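Local coordinates for tail protein, 43 kDa (Neisseria meningitidis MC58, PDB 3D37), which is of unknown function but probably forms a structural part of the baseplate hub of a Mu-like phage tail, at residues 34-44 / 85-96; 232-240 / 259-270. All coordinates share one frame; numbering follows the deposited sequence.

How the contacts relate
The two contacts lie on opposite sides of the chain's centre, with their own centres about 41 Å apart and their nearest atoms about 13 Å apart, so neither touches the other. Along the sequence they follow in series: 34-44 with 85-96 is complete before 232-240 with 259-270 begins. Each falls in a different family region, contact 1 in the N-terminal GpP-like one and contact 2 in the third, NMB1110-like one. Contact 1 is partly buried and held by paired backbones, whereas contact 2 is a surface contact in which a helix packs on a strand without a hydrogen bond, its side chains meeting the side chains and backbone of the strand.

Contact 1 (34-44 / 85-96); sequences PADSFDFVIGR and RELSLSGRDLAG
An antiparallel strand pair of the N-terminal GpP-like region joins 37-42 to 84-93. Phe38, Phe40 and Ile42 form the hydrogen-bonded pairs with Gly91, Leu89 and Leu87; Phe40 N reaches Leu89 O at 2.9 Å, with an N-H...O angle of 169°. The side chains of Phe38, Phe40, Ile42, Leu89 and Leu87 share one face of the sheet, while Ser37, Asp39 and Val41 with Arg92, Ser90 and Ser88 take the other.

With chi1 at 63°, the Phe38 ring swings across to Gly91. Gly91 CA sits over the ring face, 3.8 Å from its centroid, a CH-pi contact in which the bare glycine lets the ring lie against the neighbouring backbone. On the other face of the sheet Ser90 OG donates to Asp39 OD2 at 2.7 Å, arriving from above the carboxylate plane; Arg77 adds a weak bond to the same hydroxyl.

At the Asp36 end of the pairing, Asp93 N bonds Asp36 O at 2.9 Å, and Asp36 N returns a weak bond to Asp93 OD2. The two carboxylates come close, their OD2 atoms 3.7 Å apart, and a water lies between those oxygens; Asp36 OD1 also accepts from Asp30 N. Asp93 OD1 takes a weak capping bond from Ala95 N, in the turn that leads into helix 95-100.

Strand 37-42 lies between 84-93 and 24-30, and 84-93 in turn pairs with 66-81. Phe38 and Phe40 meet Cys59 and Val61 of strand 58-63, while Trp152 of helix 151-161 covers Pro34 and Ala95.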
loop_
_atom_site.group_PDB
_atom_site.type_symbol
_atom_site.label_atom_id
_atom_site.label_comp_id
_atom_site.label_asym_id
_atom_site.label_seq_id
_atom_site.Cartn_x
_atom_site.Cartn_y
_atom_site.Cartn_z
ATOM N N PRO A 34 32.872 -12.195 -1.351
ATOM C CA PRO A 34 34.203 -11.591 -1.583
ATOM C C PRO A 34 34.345 -10.102 -1.214
ATOM O O PRO A 34 35.151 -9.767 -0.358
ATOM C CB PRO A 34 34.413 -11.782 -3.102
ATOM C CG PRO A 34 33.721 -13.077 -3.396
ATOM C CD PRO A 34 32.411 -12.908 -2.567
ATOM N N ALA A 35 33.559 -9.234 -1.829
ATOM C CA ALA A 35 33.693 -7.786 -1.624
ATOM C C ALA A 35 32.547 -7.293 -0.730
ATOM O O ALA A 35 31.393 -7.345 -1.138
ATOM C CB ALA A 35 33.662 -7.040 -2.957
ATOM N N ASP A 36 32.871 -6.851 0.487
ATOM C CA ASP A 36 31.910 -6.176 1.357
ATOM C C ASP A 36 31.436 -4.905 0.625
ATOM O O ASP A 36 32.114 -4.398 -0.253
ATOM C CB ASP A 36 32.530 -5.828 2.716
ATOM C CG ASP A 36 32.974 -7.055 3.527
ATOM O OD1 ASP A 36 32.587 -8.225 3.221
ATOM O OD2 ASP A 36 33.664 -6.827 4.543
ATOM N N SER A 37 30.229 -4.446 0.939
ATOM C CA SER A 37 29.632 -3.358 0.232
ATOM C C SER A 37 28.884 -2.375 1.135
ATOM O O SER A 37 28.564 -2.607 2.308
ATOM C CB SER A 37 28.634 -3.904 -0.804
ATOM O OG SER A 37 27.656 -4.640 -0.166
ATOM N N PHE A 38 28.653 -1.232 0.549
ATOM C CA PHE A 38 27.965 -0.169 1.208
ATOM C C PHE A 38 27.064 0.552 0.224
ATOM O O PHE A 38 27.321 0.595 -0.991
ATOM C CB PHE A 38 28.940 0.810 1.872
ATOM C CG PHE A 38 29.854 1.527 0.917
ATOM C CD1 PHE A 38 29.478 2.747 0.348
ATOM C CD2 PHE A 38 31.117 1.013 0.634
ATOM C CE1 PHE A 38 30.333 3.435 -0.544
ATOM C CE2 PHE A 38 31.990 1.709 -0.272
ATOM C CZ PHE A 38 31.581 2.911 -0.851
ATOM N N ASP A 39 26.024 1.124 0.818
ATOM C CA ASP A 39 24.997 1.869 0.148
ATOM C C ASP A 39 24.401 2.965 1.051
ATOM O O ASP A 39 23.957 2.656 2.139
ATOM C CB ASP A 39 23.951 0.860 -0.244
ATOM C CG ASP A 39 23.495 1.081 -1.586
ATOM O OD1 ASP A 39 22.580 1.937 -1.687
ATOM O OD2 ASP A 39 24.114 0.461 -2.521
ATOM N N PHE A 40 24.463 4.219 0.612
ATOM C CA PHE A 40 23.994 5.391 1.365
ATOM C C PHE A 40 23.044 6.282 0.547
ATOM O O PHE A 40 23.284 6.511 -0.633
ATOM C CB PHE A 40 25.198 6.272 1.822
ATOM C CG PHE A 40 26.054 5.636 2.901
ATOM C CD1 PHE A 40 25.842 5.919 4.254
ATOM C CD2 PHE A 40 27.128 4.788 2.550
ATOM C CE1 PHE A 40 26.647 5.324 5.234
ATOM C CE2 PHE A 40 27.937 4.217 3.525
ATOM C CZ PHE A 40 27.677 4.470 4.862
ATOM N N VAL A 41 21.996 6.791 1.187
ATOM C CA VAL A 41 21.055 7.705 0.570
ATOM C C VAL A 41 20.767 8.859 1.542
ATOM O O VAL A 41 20.582 8.633 2.736
ATOM C CB VAL A 41 19.692 7.037 0.258
ATOM C CG1 VAL A 41 18.760 8.045 -0.339
ATOM C CG2 VAL A 41 19.859 5.788 -0.623
ATOM N N ILE A 42 20.810 10.086 1.041
ATOM C CA ILE A 42 20.174 11.198 1.764
ATOM C C ILE A 42 19.066 11.779 0.849
ATOM O O ILE A 42 19.168 11.753 -0.393
ATOM C CB ILE A 42 21.250 12.207 2.273
ATOM C CG1 ILE A 42 20.608 13.489 2.912
ATOM C CG2 ILE A 42 22.281 12.480 1.166
ATOM C CD1 ILE A 42 19.592 13.268 4.079
ATOM N N GLY A 43 17.991 12.265 1.469
ATOM C CA GLY A 43 16.823 12.745 0.713
ATOM C C GLY A 43 16.211 14.043 1.225
ATOM O O GLY A 43 15.121 14.014 1.827
ATOM N N ARG A 44 16.925 15.164 1.029
ATOM C CA ARG A 44 16.443 16.496 1.443
ATOM C C ARG A 44 16.781 17.530 0.369
ATOM O O ARG A 44 17.950 17.708 0.025
ATOM C CB ARG A 44 17.054 16.951 2.794
ATOM C CG ARG A 44 17.193 15.890 3.892
ATOM C CD ARG A 44 18.189 16.368 5.014
ATOM N NE ARG A 44 18.781 15.239 5.772
ATOM C CZ ARG A 44 18.187 14.589 6.786
ATOM N NH1 ARG A 44 18.823 13.565 7.364
ATOM N NH2 ARG A 44 16.973 14.952 7.246
ATOM N N ARG A 85 14.574 15.296 -3.534
ATOM C CA ARG A 85 15.898 15.187 -4.129
ATOM C C ARG A 85 16.552 14.079 -3.338
ATOM O O ARG A 85 16.433 14.036 -2.088
ATOM C CB ARG A 85 16.742 16.465 -4.019
ATOM C CG ARG A 85 16.074 17.712 -4.644
ATOM C CD ARG A 85 16.617 19.100 -4.166
ATOM N NE ARG A 85 17.686 19.621 -5.028
ATOM C CZ ARG A 85 18.959 19.203 -4.976
ATOM N NH1 ARG A 85 19.867 19.725 -5.808
ATOM N NH2 ARG A 85 19.344 18.274 -4.097
ATOM N N GLU A 86 17.189 13.155 -4.046
ATOM C CA GLU A 86 17.846 12.018 -3.421
ATOM C C GLU A 86 19.214 11.861 -4.037
ATOM O O GLU A 86 19.332 11.873 -5.251
ATOM C CB GLU A 86 16.993 10.748 -3.592
ATOM C CG GLU A 86 17.153 9.777 -2.459
ATOM C CD GLU A 86 15.901 8.968 -2.136
ATOM O OE1 GLU A 86 15.748 7.908 -2.792
ATOM O OE2 GLU A 86 15.141 9.364 -1.185
ATOM N N LEU A 87 20.255 11.850 -3.207
ATOM C CA LEU A 87 21.606 11.545 -3.648
ATOM C C LEU A 87 21.962 10.184 -3.044
ATOM O O LEU A 87 21.784 9.975 -1.835
ATOM C CB LEU A 87 22.585 12.621 -3.186
ATOM C CG LEU A 87 24.090 12.265 -3.041
ATOM C CD1 LEU A 87 24.775 11.976 -4.351
ATOM C CD2 LEU A 87 24.876 13.380 -2.296
ATOM N N SER A 88 22.403 9.250 -3.885
ATOM C CA SER A 88 22.919 7.971 -3.390
ATOM C C SER A 88 24.288 7.626 -3.892
ATOM O O SER A 88 24.719 8.096 -4.947
ATOM C CB SER A 88 21.936 6.827 -3.617
ATOM O OG SER A 88 21.716 6.624 -4.976
ATOM N N LEU A 89 24.992 6.858 -3.058
ATOM C CA LEU A 89 26.370 6.354 -3.287
ATOM C C LEU A 89 26.417 4.849 -2.980
ATOM O O LEU A 89 25.863 4.415 -1.941
ATOM C CB LEU A 89 27.376 6.987 -2.304
ATOM C CG LEU A 89 27.476 8.492 -2.177
ATOM C CD1 LEU A 89 28.584 8.796 -1.201
ATOM C CD2 LEU A 89 27.750 9.137 -3.543
ATOM N N SER A 90 27.095 4.085 -3.834
ATOM C CA SER A 90 27.409 2.703 -3.527
ATOM C C SER A 90 28.838 2.421 -3.830
ATOM O O SER A 90 29.468 3.089 -4.631
ATOM C CB SER A 90 26.581 1.679 -4.313
ATOM O OG SER A 90 25.291 2.083 -4.344
ATOM N N GLY A 91 29.278 1.341 -3.246
ATOM C CA GLY A 91 30.601 0.857 -3.449
ATOM C C GLY A 91 30.898 -0.436 -2.762
ATOM O O GLY A 91 30.031 -1.112 -2.144
ATOM N N ARG A 92 32.153 -0.795 -2.929
ATOM C CA ARG A 92 32.703 -2.048 -2.408
ATOM C C ARG A 92 33.995 -1.777 -1.678
ATOM O O ARG A 92 34.601 -0.726 -1.872
ATOM C CB ARG A 92 32.941 -3.020 -3.556
ATOM C CG ARG A 92 31.617 -3.483 -4.227
ATOM C CD ARG A 92 31.930 -4.408 -5.380
ATOM N NE ARG A 92 32.734 -3.685 -6.348
ATOM C CZ ARG A 92 33.428 -4.202 -7.354
ATOM N NH1 ARG A 92 33.519 -5.515 -7.520
ATOM N NH2 ARG A 92 34.115 -3.373 -8.137
ATOM N N ASP A 93 34.393 -2.729 -0.834
ATOM C CA ASP A 93 35.734 -2.713 -0.196
ATOM C C ASP A 93 36.857 -3.010 -1.219
ATOM O O ASP A 93 36.589 -3.177 -2.402
ATOM C CB ASP A 93 35.792 -3.637 1.048
ATOM C CG ASP A 93 35.826 -5.102 0.690
ATOM O OD1 ASP A 93 35.931 -5.440 -0.511
ATOM O OD2 ASP A 93 35.671 -5.937 1.599
ATOM N N LEU A 94 38.111 -3.054 -0.757
ATOM C CA LEU A 94 39.243 -3.136 -1.668
ATOM C C LEU A 94 39.349 -4.498 -2.352
ATOM O O LEU A 94 40.076 -4.638 -3.335
ATOM C CB LEU A 94 40.554 -2.775 -0.951
ATOM C CG LEU A 94 40.663 -1.424 -0.240
ATOM C CD1 LEU A 94 42.043 -1.314 0.493
ATOM C CD2 LEU A 94 40.461 -0.277 -1.202
ATOM N N ALA A 95 38.630 -5.505 -1.837
ATOM C CA ALA A 95 38.517 -6.791 -2.526
ATOM C C ALA A 95 37.899 -6.621 -3.868
ATOM O O ALA A 95 38.098 -7.442 -4.675
ATOM C CB ALA A 95 37.689 -7.786 -1.707
ATOM N N GLY A 96 37.086 -5.581 -4.094
ATOM C CA GLY A 96 36.562 -5.269 -5.421
ATOM C C GLY A 96 37.593 -5.262 -6.551
ATOM O O GLY A 96 37.316 -5.757 -7.608
HETATM O O HOH W 1 36.478 -8.553 1.765
HETATM O O HOH W 2 35.676 -4.672 4.091
#

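Contact 2 (232-240 / 259-270)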
loop_
_atom_site.group_PDB
_atom_site.type_symbol
_atom_site.label_atom_id
_atom_site.label_comp_id
_atom_site.label_asym_id
_atom_site.label_seq_id
_atom_site.Cartn_x
_atom_site.Cartn_y
_atom_site.Cartn_z
ATOM N N HIS A 232 41.524 -42.503 -11.068
ATOM C CA HIS A 232 41.386 -41.959 -9.712
ATOM C C HIS A 232 41.800 -43.010 -8.674
ATOM O O HIS A 232 40.980 -43.833 -8.227
ATOM C CB HIS A 232 39.949 -41.441 -9.437
ATOM C CG HIS A 232 39.617 -40.173 -10.169
ATOM N ND1 HIS A 232 38.533 -40.062 -11.014
ATOM C CD2 HIS A 232 40.253 -38.977 -10.212
ATOM C CE1 HIS A 232 38.510 -38.848 -11.536
ATOM N NE2 HIS A 232 39.541 -38.168 -11.063
ATOM N N ASP A 233 43.080 -42.965 -8.295
ATOM C CA ASP A 233 43.640 -43.943 -7.336
ATOM C C ASP A 233 43.395 -43.543 -5.868
ATOM O O ASP A 233 43.513 -44.389 -4.978
ATOM C CB ASP A 233 45.144 -44.215 -7.593
ATOM C CG ASP A 233 45.989 -42.945 -7.581
ATOM O OD1 ASP A 233 45.474 -41.867 -7.939
ATOM O OD2 ASP A 233 47.176 -43.020 -7.228
ATOM N N LEU A 234 43.052 -42.279 -5.626
ATOM C CA LEU A 234 42.732 -41.795 -4.282
ATOM C C LEU A 234 41.215 -41.664 -4.103
ATOM O O LEU A 234 40.511 -41.116 -4.950
ATOM C CB LEU A 234 43.400 -40.437 -4.002
ATOM C CG LEU A 234 44.862 -40.269 -4.395
ATOM C CD1 LEU A 234 45.347 -38.850 -4.078
ATOM C CD2 LEU A 234 45.712 -41.323 -3.710
ATOM N N LYS A 235 40.753 -42.148 -2.961
ATOM C CA LYS A 235 39.368 -42.394 -2.733
ATOM C C LYS A 235 39.156 -42.459 -1.216
ATOM O O LYS A 235 39.857 -43.201 -0.495
ATOM C CB LYS A 235 38.911 -43.698 -3.418
ATOM C CG LYS A 235 37.403 -43.812 -3.668
ATOM C CD LYS A 235 36.672 -44.744 -2.688
ATOM C CE LYS A 235 36.527 -46.200 -3.199
ATOM N NZ LYS A 235 35.146 -46.791 -2.876
ATOM N N TRP A 236 38.222 -41.613 -0.758
ATOM C CA TRP A 236 37.738 -41.600 0.614
ATOM C C TRP A 236 36.233 -41.391 0.550
ATOM O O TRP A 236 35.762 -40.461 -0.100
ATOM C CB TRP A 236 38.400 -40.459 1.403
ATOM C CG TRP A 236 37.899 -40.392 2.778
ATOM C CD1 TRP A 236 38.097 -41.318 3.754
ATOM C CD2 TRP A 236 37.054 -39.383 3.342
ATOM N NE1 TRP A 236 37.443 -40.947 4.899
ATOM C CE2 TRP A 236 36.786 -39.764 4.674
ATOM C CE3 TRP A 236 36.487 -38.206 2.849
ATOM C CZ2 TRP A 236 36.003 -38.997 5.527
ATOM C CZ3 TRP A 236 35.696 -37.459 3.690
ATOM C CH2 TRP A 236 35.459 -37.855 5.018
ATOM N N VAL A 237 35.465 -42.229 1.229
ATOM C CA VAL A 237 34.014 -42.047 1.250
ATOM C C VAL A 237 33.487 -41.774 2.654
ATOM O O VAL A 237 33.916 -42.380 3.644
ATOM C CB VAL A 237 33.231 -43.213 0.544
ATOM C CG1 VAL A 237 34.129 -44.405 0.277
ATOM C CG2 VAL A 237 31.944 -43.580 1.307
ATOM N N TYR A 238 32.563 -40.822 2.700
ATOM C CA TYR A 238 31.956 -40.354 3.903
ATOM C C TYR A 238 30.538 -40.914 3.897
ATOM O O TYR A 238 29.944 -41.054 2.838
ATOM C CB TYR A 238 31.954 -38.802 3.891
ATOM C CG TYR A 238 30.992 -38.174 4.860
ATOM C CD1 TYR A 238 31.328 -38.010 6.195
ATOM C CD2 TYR A 238 29.727 -37.756 4.443
ATOM C CE1 TYR A 238 30.410 -37.446 7.099
ATOM C CE2 TYR A 238 28.820 -37.197 5.336
ATOM C CZ TYR A 238 29.176 -37.043 6.659
ATOM O OH TYR A 238 28.292 -36.473 7.535
ATOM N N LYS A 239 30.025 -41.255 5.076
ATOM C CA LYS A 239 28.622 -41.664 5.269
ATOM C C LYS A 239 28.125 -41.058 6.581
ATOM O O LYS A 239 28.867 -40.995 7.546
ATOM C CB LYS A 239 28.490 -43.206 5.317
ATOM C CG LYS A 239 29.563 -43.984 4.510
ATOM C CD LYS A 239 29.352 -45.538 4.474
ATOM C CE LYS A 239 29.646 -46.255 5.822
ATOM N NZ LYS A 239 30.056 -47.726 5.677
ATOM N N ASP A 240 26.895 -40.560 6.621
ATOM C CA ASP A 240 26.241 -40.349 7.932
ATOM C C ASP A 240 25.186 -41.437 8.087
ATOM O O ASP A 240 24.245 -41.510 7.278
ATOM C CB ASP A 240 25.652 -38.931 8.159
ATOM C CG ASP A 240 24.686 -38.478 7.062
ATOM O OD1 ASP A 240 24.804 -38.998 5.924
ATOM O OD2 ASP A 240 23.838 -37.579 7.332
ATOM N N LEU A 259 45.983 -39.841 0.486
ATOM C CA LEU A 259 44.752 -40.038 1.279
ATOM C C LEU A 259 44.589 -38.980 2.378
ATOM O O LEU A 259 43.458 -38.680 2.774
ATOM C CB LEU A 259 44.682 -41.446 1.895
ATOM C CG LEU A 259 43.299 -42.128 2.024
ATOM C CD1 LEU A 259 42.170 -41.211 2.590
ATOM C CD2 LEU A 259 42.855 -42.760 0.696
ATOM N N ALA A 260 45.706 -38.425 2.856
ATOM C CA ALA A 260 45.708 -37.330 3.839
ATOM C C ALA A 260 45.198 -35.999 3.264
ATOM O O ALA A 260 44.343 -35.344 3.873
ATOM C CB ALA A 260 47.108 -37.135 4.415
ATOM N N ALA A 261 45.740 -35.590 2.118
ATOM C CA ALA A 261 45.303 -34.357 1.467
ATOM C C ALA A 261 43.880 -34.477 0.897
ATOM O O ALA A 261 43.128 -33.483 0.888
ATOM C CB ALA A 261 46.241 -33.958 0.390
ATOM N N LEU A 262 43.514 -35.669 0.404
ATOM C CA LEU A 262 42.141 -35.885 -0.097
ATOM C C LEU A 262 41.136 -35.740 1.043
ATOM O O LEU A 262 40.131 -35.052 0.895
ATOM C CB LEU A 262 41.981 -37.262 -0.790
ATOM C CG LEU A 262 40.554 -37.548 -1.324
ATOM C CD1 LEU A 262 40.136 -36.480 -2.345
ATOM C CD2 LEU A 262 40.407 -38.963 -1.911
ATOM N N GLN A 263 41.437 -36.377 2.173
ATOM C CA GLN A 263 40.596 -36.357 3.376
ATOM C C GLN A 263 40.457 -34.965 4.010
ATOM O O GLN A 263 39.341 -34.560 4.388
ATOM C CB GLN A 263 41.134 -37.368 4.399
ATOM C CG GLN A 263 40.229 -37.693 5.578
ATOM C CD GLN A 263 40.608 -38.996 6.291
ATOM O OE1 GLN A 263 41.616 -39.659 5.956
ATOM N NE2 GLN A 263 39.785 -39.380 7.268
ATOM N N LYS A 264 41.569 -34.237 4.128
ATOM C CA LYS A 264 41.540 -32.833 4.580
ATOM C C LYS A 264 40.575 -31.967 3.751
ATOM O O LYS A 264 39.746 -31.226 4.290
ATOM C CB LYS A 264 42.949 -32.221 4.523
ATOM C CG LYS A 264 43.066 -30.773 5.049
ATOM C CD LYS A 264 44.355 -30.085 4.526
ATOM C CE LYS A 264 44.602 -28.692 5.158
ATOM N NZ LYS A 264 45.865 -28.656 5.986
ATOM N N GLN A 265 40.686 -32.044 2.433
ATOM C CA GLN A 265 39.861 -31.171 1.584
ATOM C C GLN A 265 38.392 -31.586 1.452
ATOM O O GLN A 265 37.514 -30.717 1.271
ATOM C CB GLN A 265 40.468 -31.107 0.206
ATOM C CG GLN A 265 41.864 -30.486 0.173
ATOM C CD GLN A 265 42.248 -30.138 -1.250
ATOM O OE1 GLN A 265 41.579 -29.310 -1.903
ATOM N NE2 GLN A 265 43.290 -30.800 -1.766
ATOM N N ALA A 266 38.155 -32.905 1.494
ATOM C CA ALA A 266 36.810 -33.471 1.472
ATOM C C ALA A 266 36.087 -32.978 2.700
ATOM O O ALA A 266 34.941 -32.589 2.626
ATOM C CB ALA A 266 36.850 -35.000 1.486
ATOM N N LYS A 267 36.791 -33.008 3.826
ATOM C CA LYS A 267 36.248 -32.580 5.106
ATOM C C LYS A 267 35.936 -31.090 5.122
ATOM O O LYS A 267 34.943 -30.671 5.721
ATOM C CB LYS A 267 37.177 -32.974 6.260
ATOM C CG LYS A 267 36.918 -34.395 6.729
ATOM C CD LYS A 267 37.897 -34.881 7.807
ATOM C CE LYS A 267 37.439 -36.234 8.329
ATOM N NZ LYS A 267 38.222 -36.709 9.524
ATOM N N LYS A 268 36.745 -30.297 4.434
ATOM C CA LYS A 268 36.415 -28.895 4.314
ATOM C C LYS A 268 35.147 -28.742 3.497
ATOM O O LYS A 268 34.282 -27.969 3.899
ATOM C CB LYS A 268 37.537 -28.014 3.732
ATOM C CG LYS A 268 37.163 -26.485 3.907
ATOM C CD LYS A 268 37.940 -25.555 2.977
ATOM C CE LYS A 268 37.785 -24.067 3.412
ATOM N NZ LYS A 268 36.406 -23.642 3.718
ATOM N N GLN A 269 35.018 -29.466 2.378
ATOM C CA GLN A 269 33.737 -29.454 1.638
ATOM C C GLN A 269 32.516 -29.878 2.491
ATOM O O GLN A 269 31.433 -29.306 2.362
ATOM C CB GLN A 269 33.793 -30.330 0.386
ATOM C CG GLN A 269 32.487 -30.286 -0.431
ATOM C CD GLN A 269 32.235 -28.888 -1.000
ATOM O OE1 GLN A 269 31.393 -28.107 -0.485
ATOM N NE2 GLN A 269 32.990 -28.547 -2.060
ATOM N N LEU A 270 32.684 -30.898 3.329
ATOM C CA LEU A 270 31.582 -31.352 4.166
ATOM C C LEU A 270 31.221 -30.262 5.144
ATOM O O LEU A 270 30.072 -30.117 5.451
ATOM C CB LEU A 270 31.886 -32.659 4.938
ATOM C CG LEU A 270 31.957 -33.958 4.123
ATOM C CD1 LEU A 270 32.651 -35.119 4.904
ATOM C CD2 LEU A 270 30.613 -34.398 3.622
#
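The Trp236 indole carries Gln263 on one face: CG stands over the five-membered ring, 4.2 Å from its centroid, and the amide stacks beyond it with its plane 25° from that of the ring. At the indole edge, near its plane, Leu270 CD1 approaches CH2 at 3.9 Å. The same methyl also lies over a face of the Tyr238 ring, 3.7 Å from the centroid, so one leucine branch serves both aromatics; CD2 lies over the same tyrosine face, toward the CD2-CE2 edge, 3.6 Å from Tyr238 CD2.

Trp236 extends its CG opposite the backbone N (chi1 178°), laying the indole along the helix, where Ala266 CB touches CZ3 at 3.5 Å. Lys267 crosses the six-membered end at about a right angle, using its aliphatic chain. Nearer the start of the helix, Leu262 CD2 settles against the strand, 3.9 Å from Leu234 CB, and Leu259 CD1 meets Trp236 CB at 4.0 Å.

Strand 234-239 is outermost, within this chain, in its three-stranded sheet and bonds to 215-220, whose Phe218 also touches Ala266. The helix runs at 40° to the strand.

No hydrogen bond joins strand to helix, so the contact rests on apolar packing and CH-pi contacts; lysine and glutamine enter it chiefly through their methylene groups and the stacked amide.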